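Local atomic coordinates of putative uncharacterized protein PH0594 (Pyrococcus horikoshii, PDB entry 4HXF), a protein that assembles into a self-compartmentalizing hexameric serine protease of the prolyl oligopeptidase family and probably acts as an acylaminoacyl peptidase. Residues A15-P20 and Q334-N339; L312-E317 and E324-D329; R428-T433 and D508-G513. One frame throughout, in Å; residues are numbered along the deposited sequence.

Contact 1. Residues A15-P20 and Q334-N339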
loop_
_atom_site.group_PDB
_atom_site.type_symbol
_atom_site.label_atom_id
_atom_site.label_comp_id
_atom_site.label_asym_id
_atom_site.label_seq_id
_atom_site.Cartn_x
_atom_site.Cartn_y
_atom_site.Cartn_z
ATOM N N ALA A 15 5.726 35.500 -5.671
ATOM C CA ALA A 15 6.122 34.692 -6.847
ATOM C C ALA A 15 7.556 34.879 -7.051
ATOM O O ALA A 15 7.992 36.037 -7.094
ATOM C CB ALA A 15 5.316 35.152 -8.122
ATOM N N TYR A 16 8.324 33.764 -7.247
ATOM C CA TYR A 16 9.750 33.854 -7.362
ATOM C C TYR A 16 10.118 33.427 -8.816
ATOM O O TYR A 16 9.812 32.328 -9.256
ATOM C CB TYR A 16 10.458 33.019 -6.399
ATOM C CG TYR A 16 10.192 33.396 -4.995
ATOM C CD1 TYR A 16 9.222 32.770 -4.230
ATOM C CD2 TYR A 16 10.914 34.443 -4.397
ATOM C CE1 TYR A 16 8.993 33.212 -2.941
ATOM C CE2 TYR A 16 10.612 34.849 -3.101
ATOM C CZ TYR A 16 9.673 34.241 -2.392
ATOM O OH TYR A 16 9.433 34.671 -1.073
ATOM N N LEU A 17 10.748 34.327 -9.520
ATOM C CA LEU A 17 11.122 34.075 -10.898
ATOM C C LEU A 17 12.621 33.777 -11.037
ATOM O O LEU A 17 13.494 34.429 -10.388
ATOM C CB LEU A 17 10.827 35.252 -11.815
ATOM C CG LEU A 17 9.411 35.831 -11.870
ATOM C CD1 LEU A 17 9.343 36.926 -12.919
ATOM C CD2 LEU A 17 8.377 34.697 -12.019
ATOM N N SER A 18 12.920 32.872 -11.957
ATOM C CA SER A 18 14.337 32.509 -12.217
ATOM C C SER A 18 14.552 31.968 -13.625
ATOM O O SER A 18 13.595 31.672 -14.372
ATOM C CB SER A 18 14.796 31.440 -11.249
ATOM O OG SER A 18 14.078 30.216 -11.429
ATOM N N ASP A 19 15.829 31.901 -14.025
ATOM C CA ASP A 19 16.273 31.124 -15.239
ATOM C C ASP A 19 15.620 31.681 -16.534
ATOM O O ASP A 19 15.002 30.932 -17.277
ATOM C CB ASP A 19 16.125 29.636 -15.074
ATOM C CG ASP A 19 17.073 28.773 -16.027
ATOM O OD1 ASP A 19 17.856 29.461 -16.727
ATOM O OD2 ASP A 19 16.885 27.542 -15.897
ATOM N N PRO A 20 15.730 32.978 -16.811
ATOM C CA PRO A 20 15.228 33.551 -18.033
ATOM C C PRO A 20 15.997 33.008 -19.271
ATOM O O PRO A 20 17.211 33.003 -19.283
ATOM C CB PRO A 20 15.432 35.030 -17.835
ATOM C CG PRO A 20 16.634 35.101 -16.995
ATOM C CD PRO A 20 16.514 33.991 -16.043
ATOM N N GLN A 334 9.077 47.021 -18.531
ATOM C CA GLN A 334 8.730 45.918 -17.618
ATOM C C GLN A 334 7.740 44.934 -18.286
ATOM O O GLN A 334 6.754 45.418 -18.933
ATOM C CB GLN A 334 8.187 46.493 -16.356
ATOM C CG GLN A 334 7.899 45.418 -15.244
ATOM C CD GLN A 334 7.402 46.079 -13.986
ATOM O OE1 GLN A 334 7.472 47.295 -13.856
ATOM N NE2 GLN A 334 6.826 45.303 -13.057
ATOM N N LEU A 335 8.035 43.652 -18.278
ATOM C CA LEU A 335 7.243 42.619 -18.919
ATOM C C LEU A 335 6.295 42.017 -17.905
ATOM O O LEU A 335 5.221 41.579 -18.315
ATOM C CB LEU A 335 8.040 41.437 -19.588
ATOM C CG LEU A 335 8.932 41.995 -20.725
ATOM C CD1 LEU A 335 9.644 40.775 -21.299
ATOM C CD2 LEU A 335 7.965 42.676 -21.698
ATOM N N THR A 336 6.728 41.800 -16.663
ATOM C CA THR A 336 5.858 41.001 -15.720
ATOM C C THR A 336 5.572 41.893 -14.511
ATOM O O THR A 336 6.376 42.777 -14.129
ATOM C CB THR A 336 6.419 39.668 -15.292
ATOM O OG1 THR A 336 7.570 39.835 -14.437
ATOM C CG2 THR A 336 6.797 38.726 -16.426
ATOM N N ASP A 337 4.496 41.564 -13.781
ATOM C CA ASP A 337 4.169 42.226 -12.585
ATOM C C ASP A 337 3.512 41.210 -11.591
ATOM O O ASP A 337 2.408 41.416 -11.071
ATOM C CB ASP A 337 3.201 43.375 -12.796
ATOM C CG ASP A 337 3.104 44.277 -11.584
ATOM O OD1 ASP A 337 4.031 44.321 -10.766
ATOM O OD2 ASP A 337 2.056 44.947 -11.470
ATOM N N TYR A 338 4.176 40.076 -11.417
ATOM C CA TYR A 338 3.620 38.978 -10.607
ATOM C C TYR A 338 3.249 39.365 -9.207
ATOM O O TYR A 338 2.184 38.972 -8.745
ATOM C CB TYR A 338 4.555 37.773 -10.514
ATOM C CG TYR A 338 4.519 36.878 -11.727
ATOM C CD1 TYR A 338 5.309 37.117 -12.824
ATOM C CD2 TYR A 338 3.595 35.868 -11.824
ATOM C CE1 TYR A 338 5.283 36.333 -13.959
ATOM C CE2 TYR A 338 3.500 35.118 -12.994
ATOM C CZ TYR A 338 4.371 35.319 -14.022
ATOM O OH TYR A 338 4.261 34.567 -15.142
ATOM N N ASN A 339 4.072 40.211 -8.548
ATOM C CA ASN A 339 3.829 40.574 -7.154
ATOM C C ASN A 339 3.169 41.927 -6.933
ATOM O O ASN A 339 3.100 42.427 -5.837
ATOM C CB ASN A 339 5.098 40.420 -6.308
ATOM C CG ASN A 339 5.629 38.985 -6.290
ATOM O OD1 ASN A 339 4.878 38.107 -5.972
ATOM N ND2 ASN A 339 6.900 38.787 -6.675
#

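Contact 2. Residues L312-E317 and E324-D329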
loop_
_atom_site.group_PDB
_atom_site.type_symbol
_atom_site.label_atom_id
_atom_site.label_comp_id
_atom_site.label_asym_id
_atom_site.label_seq_id
_atom_site.Cartn_x
_atom_site.Cartn_y
_atom_site.Cartn_z
ATOM N N LEU A 312 16.710 41.065 -25.902
ATOM C CA LEU A 312 17.420 41.025 -24.595
ATOM C C LEU A 312 16.361 41.149 -23.436
ATOM O O LEU A 312 15.631 42.142 -23.340
ATOM C CB LEU A 312 18.457 42.132 -24.430
ATOM C CG LEU A 312 19.168 42.337 -23.057
ATOM C CD1 LEU A 312 19.896 41.060 -22.592
ATOM C CD2 LEU A 312 20.053 43.548 -23.195
ATOM N N ILE A 313 16.419 40.148 -22.569
ATOM C CA ILE A 313 15.510 40.132 -21.403
ATOM C C ILE A 313 16.324 39.904 -20.146
ATOM O O ILE A 313 17.410 39.268 -20.193
ATOM C CB ILE A 313 14.426 39.104 -21.593
ATOM C CG1 ILE A 313 14.952 37.742 -21.942
ATOM C CG2 ILE A 313 13.423 39.571 -22.663
ATOM C CD1 ILE A 313 14.909 36.677 -20.950
ATOM N N TYR A 314 15.779 40.398 -19.040
ATOM C CA TYR A 314 16.471 40.239 -17.769
ATOM C C TYR A 314 15.527 40.328 -16.607
ATOM O O TYR A 314 14.479 40.931 -16.640
ATOM C CB TYR A 314 17.591 41.304 -17.676
ATOM C CG TYR A 314 17.210 42.737 -17.868
ATOM C CD1 TYR A 314 17.267 43.310 -19.145
ATOM C CD2 TYR A 314 16.818 43.555 -16.797
ATOM C CE1 TYR A 314 16.939 44.614 -19.354
ATOM C CE2 TYR A 314 16.493 44.910 -16.985
ATOM C CZ TYR A 314 16.615 45.443 -18.278
ATOM O OH TYR A 314 16.313 46.738 -18.484
ATOM N N LEU A 315 15.981 39.734 -15.524
ATOM C CA LEU A 315 15.231 39.791 -14.246
ATOM C C LEU A 315 15.897 40.854 -13.363
ATOM O O LEU A 315 17.116 40.787 -13.151
ATOM C CB LEU A 315 15.358 38.446 -13.532
ATOM C CG LEU A 315 14.596 37.228 -14.002
ATOM C CD1 LEU A 315 14.886 35.944 -13.273
ATOM C CD2 LEU A 315 13.049 37.512 -13.952
ATOM N N LYS A 316 15.104 41.803 -12.844
ATOM C CA LYS A 316 15.599 42.895 -12.011
ATOM C C LYS A 316 14.886 42.770 -10.640
ATOM O O LYS A 316 13.627 42.682 -10.596
ATOM C CB LYS A 316 15.325 44.217 -12.640
ATOM C CG LYS A 316 15.785 45.414 -11.711
ATOM C CD LYS A 316 14.969 46.666 -11.853
ATOM C CE LYS A 316 14.945 47.232 -13.255
ATOM N NZ LYS A 316 14.255 48.569 -13.314
ATOM N N GLU A 317 15.678 42.674 -9.572
ATOM C CA GLU A 317 15.194 42.752 -8.217
ATOM C C GLU A 317 15.618 44.110 -7.636
ATOM O O GLU A 317 16.632 44.648 -8.037
ATOM C CB GLU A 317 15.804 41.592 -7.465
ATOM C CG GLU A 317 15.526 41.451 -6.040
ATOM C CD GLU A 317 15.841 40.081 -5.557
ATOM O OE1 GLU A 317 16.430 40.000 -4.500
ATOM O OE2 GLU A 317 15.503 39.052 -6.200
ATOM N N GLU A 324 11.321 40.796 -11.105
ATOM C CA GLU A 324 10.362 40.747 -12.190
ATOM C C GLU A 324 11.152 40.753 -13.484
ATOM O O GLU A 324 12.296 41.166 -13.537
ATOM C CB GLU A 324 9.347 41.942 -12.174
ATOM C CG GLU A 324 8.458 42.056 -10.955
ATOM C CD GLU A 324 7.322 41.045 -10.851
ATOM O OE1 GLU A 324 6.714 40.984 -9.756
ATOM O OE2 GLU A 324 6.993 40.327 -11.860
ATOM N N LEU A 325 10.491 40.452 -14.600
ATOM C CA LEU A 325 11.144 40.368 -15.913
ATOM C C LEU A 325 10.940 41.643 -16.666
ATOM O O LEU A 325 9.857 42.307 -16.604
ATOM C CB LEU A 325 10.599 39.198 -16.763
ATOM C CG LEU A 325 11.359 38.738 -18.026
ATOM C CD1 LEU A 325 12.715 38.096 -17.666
ATOM C CD2 LEU A 325 10.377 37.788 -18.783
ATOM N N TYR A 326 12.007 41.988 -17.341
ATOM C CA TYR A 326 12.088 43.148 -18.209
ATOM C C TYR A 326 12.714 42.862 -19.587
ATOM O O TYR A 326 13.383 41.852 -19.835
ATOM C CB TYR A 326 13.039 44.180 -17.536
ATOM C CG TYR A 326 12.528 44.746 -16.241
ATOM C CD1 TYR A 326 12.520 43.959 -15.085
ATOM C CD2 TYR A 326 11.952 45.990 -16.178
ATOM C CE1 TYR A 326 11.988 44.445 -13.914
ATOM C CE2 TYR A 326 11.402 46.504 -14.996
ATOM C CZ TYR A 326 11.446 45.732 -13.865
ATOM O OH TYR A 326 10.882 46.208 -12.710
ATOM N N LEU A 327 12.356 43.695 -20.516
ATOM C CA LEU A 327 12.883 43.602 -21.903
ATOM C C LEU A 327 13.603 44.961 -22.199
ATOM O O LEU A 327 13.190 46.012 -21.745
ATOM C CB LEU A 327 11.721 43.335 -22.880
ATOM C CG LEU A 327 11.829 43.573 -24.404
ATOM C CD1 LEU A 327 12.617 42.525 -25.155
ATOM C CD2 LEU A 327 10.429 43.569 -25.009
ATOM N N TRP A 328 14.725 44.933 -22.938
ATOM C CA TRP A 328 15.410 46.168 -23.305
ATOM C C TRP A 328 15.515 46.167 -24.808
ATOM O O TRP A 328 16.002 45.187 -25.401
ATOM C CB TRP A 328 16.819 46.315 -22.646
ATOM C CG TRP A 328 17.478 47.668 -22.872
ATOM C CD1 TRP A 328 17.384 48.831 -22.103
ATOM C CD2 TRP A 328 18.351 48.005 -23.964
ATOM N NE1 TRP A 328 18.126 49.851 -22.634
ATOM C CE2 TRP A 328 18.693 49.430 -23.804
ATOM C CE3 TRP A 328 18.857 47.301 -25.040
ATOM C CZ2 TRP A 328 19.547 50.085 -24.681
ATOM C CZ3 TRP A 328 19.715 47.980 -25.927
ATOM C CH2 TRP A 328 20.058 49.335 -25.736
ATOM N N ASP A 329 15.006 47.229 -25.405
ATOM C CA ASP A 329 14.966 47.413 -26.884
ATOM C C ASP A 329 15.458 48.808 -27.260
ATOM O O ASP A 329 14.936 49.399 -28.199
ATOM C CB ASP A 329 13.509 47.231 -27.408
ATOM C CG ASP A 329 12.522 48.282 -26.826
ATOM O OD1 ASP A 329 12.966 49.370 -26.370
ATOM O OD2 ASP A 329 11.296 48.024 -26.841
HETATM O O HOH W 1 15.062 43.254 -26.972
HETATM O O HOH W 2 11.695 44.568 -10.579
HETATM O O HOH W 3 11.744 48.756 -12.102
#

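Contact 3. Residues R428-T433 and D508-G513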
loop_
_atom_site.group_PDB
_atom_site.type_symbol
_atom_site.label_atom_id
_atom_site.label_comp_id
_atom_site.label_asym_id
_atom_site.label_seq_id
_atom_site.Cartn_x
_atom_site.Cartn_y
_atom_site.Cartn_z
ATOM N N ARG A 428 41.705 43.729 1.014
ATOM C CA ARG A 428 42.137 44.274 2.325
ATOM C C ARG A 428 41.838 43.351 3.518
ATOM O O ARG A 428 42.505 43.533 4.545
ATOM C CB ARG A 428 41.415 45.637 2.627
ATOM C CG ARG A 428 42.069 46.754 1.896
ATOM C CD ARG A 428 41.321 48.016 2.029
ATOM N NE ARG A 428 41.878 49.240 1.395
ATOM C CZ ARG A 428 42.640 50.133 2.022
ATOM N NH1 ARG A 428 43.099 49.964 3.257
ATOM N NH2 ARG A 428 42.977 51.202 1.405
ATOM N N VAL A 429 40.802 42.526 3.427
ATOM C CA VAL A 429 40.329 41.696 4.533
ATOM C C VAL A 429 41.261 40.513 4.760
ATOM O O VAL A 429 41.232 39.919 5.827
ATOM C CB VAL A 429 38.830 41.255 4.386
ATOM C CG1 VAL A 429 38.711 40.210 3.237
ATOM C CG2 VAL A 429 38.297 40.715 5.736
ATOM N N LEU A 430 42.054 40.136 3.717
ATOM C CA LEU A 430 42.811 38.837 3.819
ATOM C C LEU A 430 43.864 38.986 4.984
ATOM O O LEU A 430 44.571 39.999 5.124
ATOM C CB LEU A 430 43.540 38.529 2.509
ATOM C CG LEU A 430 42.640 38.374 1.234
ATOM C CD1 LEU A 430 43.526 37.868 0.107
ATOM C CD2 LEU A 430 41.423 37.501 1.462
ATOM N N GLU A 431 43.823 37.980 5.856
ATOM C CA GLU A 431 44.612 37.893 7.074
ATOM C C GLU A 431 44.209 38.929 8.111
ATOM O O GLU A 431 44.903 39.094 9.100
ATOM C CB GLU A 431 46.175 37.938 6.837
ATOM C CG GLU A 431 46.636 36.871 5.846
ATOM C CD GLU A 431 48.157 36.839 5.774
ATOM O OE1 GLU A 431 48.663 37.333 4.753
ATOM O OE2 GLU A 431 48.849 36.458 6.756
ATOM N N ARG A 432 43.090 39.623 7.900
ATOM C CA ARG A 432 42.644 40.716 8.785
ATOM C C ARG A 432 41.197 40.617 9.192
ATOM O O ARG A 432 40.561 41.607 9.562
ATOM C CB ARG A 432 42.897 42.113 8.123
ATOM C CG ARG A 432 44.267 42.341 7.584
ATOM C CD ARG A 432 45.207 42.536 8.655
ATOM N NE ARG A 432 45.096 43.884 9.313
ATOM C CZ ARG A 432 45.881 44.125 10.373
ATOM N NH1 ARG A 432 46.750 43.161 10.794
ATOM N NH2 ARG A 432 45.730 45.202 11.106
ATOM N N THR A 433 40.656 39.430 9.112
ATOM C CA THR A 433 39.228 39.245 9.551
ATOM C C THR A 433 38.989 39.655 11.025
ATOM O O THR A 433 39.748 39.261 11.874
ATOM C CB THR A 433 38.825 37.793 9.442
ATOM O OG1 THR A 433 39.679 36.922 10.205
ATOM C CG2 THR A 433 38.774 37.300 7.965
ATOM N N ASP A 508 40.680 29.045 3.581
ATOM C CA ASP A 508 41.156 29.585 4.837
ATOM C C ASP A 508 42.623 30.016 4.724
ATOM O O ASP A 508 43.042 30.978 5.371
ATOM C CB ASP A 508 41.015 28.581 6.025
ATOM C CG ASP A 508 39.632 28.502 6.604
ATOM O OD1 ASP A 508 38.717 28.161 5.931
ATOM O OD2 ASP A 508 39.603 28.728 7.798
ATOM N N LYS A 509 43.409 29.288 3.950
ATOM C CA LYS A 509 44.857 29.679 3.721
ATOM C C LYS A 509 44.940 31.128 3.212
ATOM O O LYS A 509 45.888 31.869 3.579
ATOM C CB LYS A 509 45.638 28.716 2.844
ATOM C CG LYS A 509 45.948 27.394 3.582
ATOM C CD LYS A 509 46.876 26.515 2.780
ATOM C CE LYS A 509 47.106 25.149 3.441
ATOM N NZ LYS A 509 47.820 24.194 2.552
ATOM N N GLU A 510 44.000 31.456 2.357
ATOM C CA GLU A 510 43.943 32.775 1.745
ATOM C C GLU A 510 43.356 33.831 2.693
ATOM O O GLU A 510 43.931 34.894 2.904
ATOM C CB GLU A 510 43.079 32.678 0.494
ATOM C CG GLU A 510 42.809 34.018 -0.181
ATOM C CD GLU A 510 42.252 33.887 -1.580
ATOM O OE1 GLU A 510 41.447 34.833 -1.866
ATOM O OE2 GLU A 510 42.829 33.051 -2.357
ATOM N N VAL A 511 42.189 33.490 3.308
ATOM C CA VAL A 511 41.472 34.514 4.077
ATOM C C VAL A 511 42.029 34.729 5.514
ATOM O O VAL A 511 42.015 35.846 6.061
ATOM C CB VAL A 511 39.928 34.289 4.073
ATOM C CG1 VAL A 511 39.240 35.381 4.910
ATOM C CG2 VAL A 511 39.475 34.296 2.633
ATOM N N ILE A 512 42.527 33.654 6.130
ATOM C CA ILE A 512 43.094 33.655 7.464
ATOM C C ILE A 512 44.647 33.636 7.426
ATOM O O ILE A 512 45.302 34.462 8.120
ATOM C CB ILE A 512 42.554 32.508 8.358
ATOM C CG1 ILE A 512 41.028 32.441 8.140
ATOM C CG2 ILE A 512 42.946 32.698 9.825
ATOM C CD1 ILE A 512 40.285 33.711 8.456
ATOM N N GLY A 513 45.229 32.728 6.670
ATOM C CA GLY A 513 46.673 32.683 6.505
ATOM C C GLY A 513 47.233 31.311 6.223
ATOM O O GLY A 513 46.617 30.270 6.426
HETATM O O HOH W 4 47.889 35.058 8.860
HETATM O O HOH W 5 42.031 36.802 8.766
#

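Contact 1. Residues A15-P20 and Q334-N339
N339 grips the backbone of A15 where the beta-propeller closes, so that the loop after the last strand of the final blade meets the start of strand 16-23 of the first. Two hydrogen bonds carry the polar part. A15 N donates to N339 OD1 at 2.8 Å, nearly straight at 174°, and N339 ND2 donates to A15 O at 3.0 Å. Each donor lies in the plane of the carbonyl it meets, on a lone pair. With its oxygen and its nitrogen both used by one residue, the amide cannot be flipped without setting like groups face to face. An alanine here would probably leave A15 N and A15 O without these mates and open a gap beside them.

Apolar packing runs beside this pair. A15 CB rests on Y338 CB at 3.6 Å, while L17 crosses Y338 at about a right angle and lays CD2 over one face of its ring, 4.3 Å from the centroid and 25° off the normal. Y338 OH is hydrogen-bonded to Y29 OH, which fixes the far end of the ring. G161 of a neighbouring subunit packs on both A15 and Y338.

The last touch is at T336, whose OG1 sits between the backbone N and the carbonyl carbon (chi1 69°), bonds to E324 OE2, and lies 3.7 Å from L17 CD1.

Contact 2. Residues L312-E317 and E324-D329
Y326 meets Y314 with its CB and K316 with its ring. That CB sits over one face of the Y314 ring, 3.9 Å from the centroid, and the two rings are near parallel at 10° but barely overlap. K316 bends at chi2 and chi3 (chi3 -58°), which brings CE over a face of the Y326 ring, 4.0 Å from the centroid; NZ follows off-centre at 4.4 Å, a cation-pi contact. W328 CB meets the edge of the Y314 ring, 3.7 Å from CE1.

These residues lie on one face of an antiparallel hairpin, the two middle strands of the last propeller blade. Y314 and Y326 form a hydrogen-bonded pair, with Y326 N to Y314 O at 2.8 Å. K316 and E324 pair likewise. The opposite face holds the non-hydrogen-bonded pairs: I313 CG2 touches L327 CD1 at 3.9 Å, and L315 CD2 touches L325 CD1 at 3.8 Å. L17, P20 and V27 of the first blade cover this side.

Farther out, E332 OE1 is hydrogen-bonded to Y314 OH, and its OE2 forms a salt bridge with K316 NZ. One water joins K316 NZ to Y326 OH, and a second joins that hydroxyl to K316 O.

Contact 3. Residues R428-T433 and D508-G513
In the alpha/beta-hydrolase domain, L430 and E431, the central pair of a type II beta turn from V429 to R432, press on E510 and V511 at the end of helix 504-511 and on I512 just after it. The turn is closed by R432 N to V429 O, and E431 occupies its third position with phi positive at 68°. The single direct hydrogen bond between the segments runs from E431 N to V511 O at 2.8 Å, the donor standing 50° out of the carbonyl plane. Water 5 donates to the same oxygen at 2.9 Å and accepts from T433 N. Water 4 donates both to I512 O and to E431 OE2, the latter at 2.7 Å.

Around these polar links the side chains close in. L430 crosses V511 at about a right angle, its CD2 3.9 Å from V511 CG2, while its CD1 lies on the aliphatic CG of E510. V511 holds CG1 anti to its backbone N (chi1 179°), where it meets T433 CG2 at 3.6 Å, and T433 OG1 lies 3.7 Å from I512 CD1.

The carboxylate of E510 bonds to S241 and V240 of the propeller, and D508, one helical turn before I512, touches the bound inhibitor. An N-H and two waters thus serve the carbonyls at this helix end, and water 4 lies between I512 O and the E431 carboxylate, which would probably ease the repulsion between two electron-rich oxygens.

From the N terminus, residues 15-20 enter the first blade and meet 334-339 far along the chain, so contact 1 closes a loop of 313 residues that contains strands but no helix and joins the first and last propeller blades. Contact 2 is a short hairpin near the end of that loop and lies wholly within it. The two are about 9 Å apart between centres and touch directly, with L335 N 2.8 Å from L325 O, a probable hydrogen bond. Contact 3 follows in series, closing a loop of 74 residues in the hydrolase domain and joining the turn before helix 436-451 to the end of helix 504-511. It lies across the chain's centre, touching neither of the others.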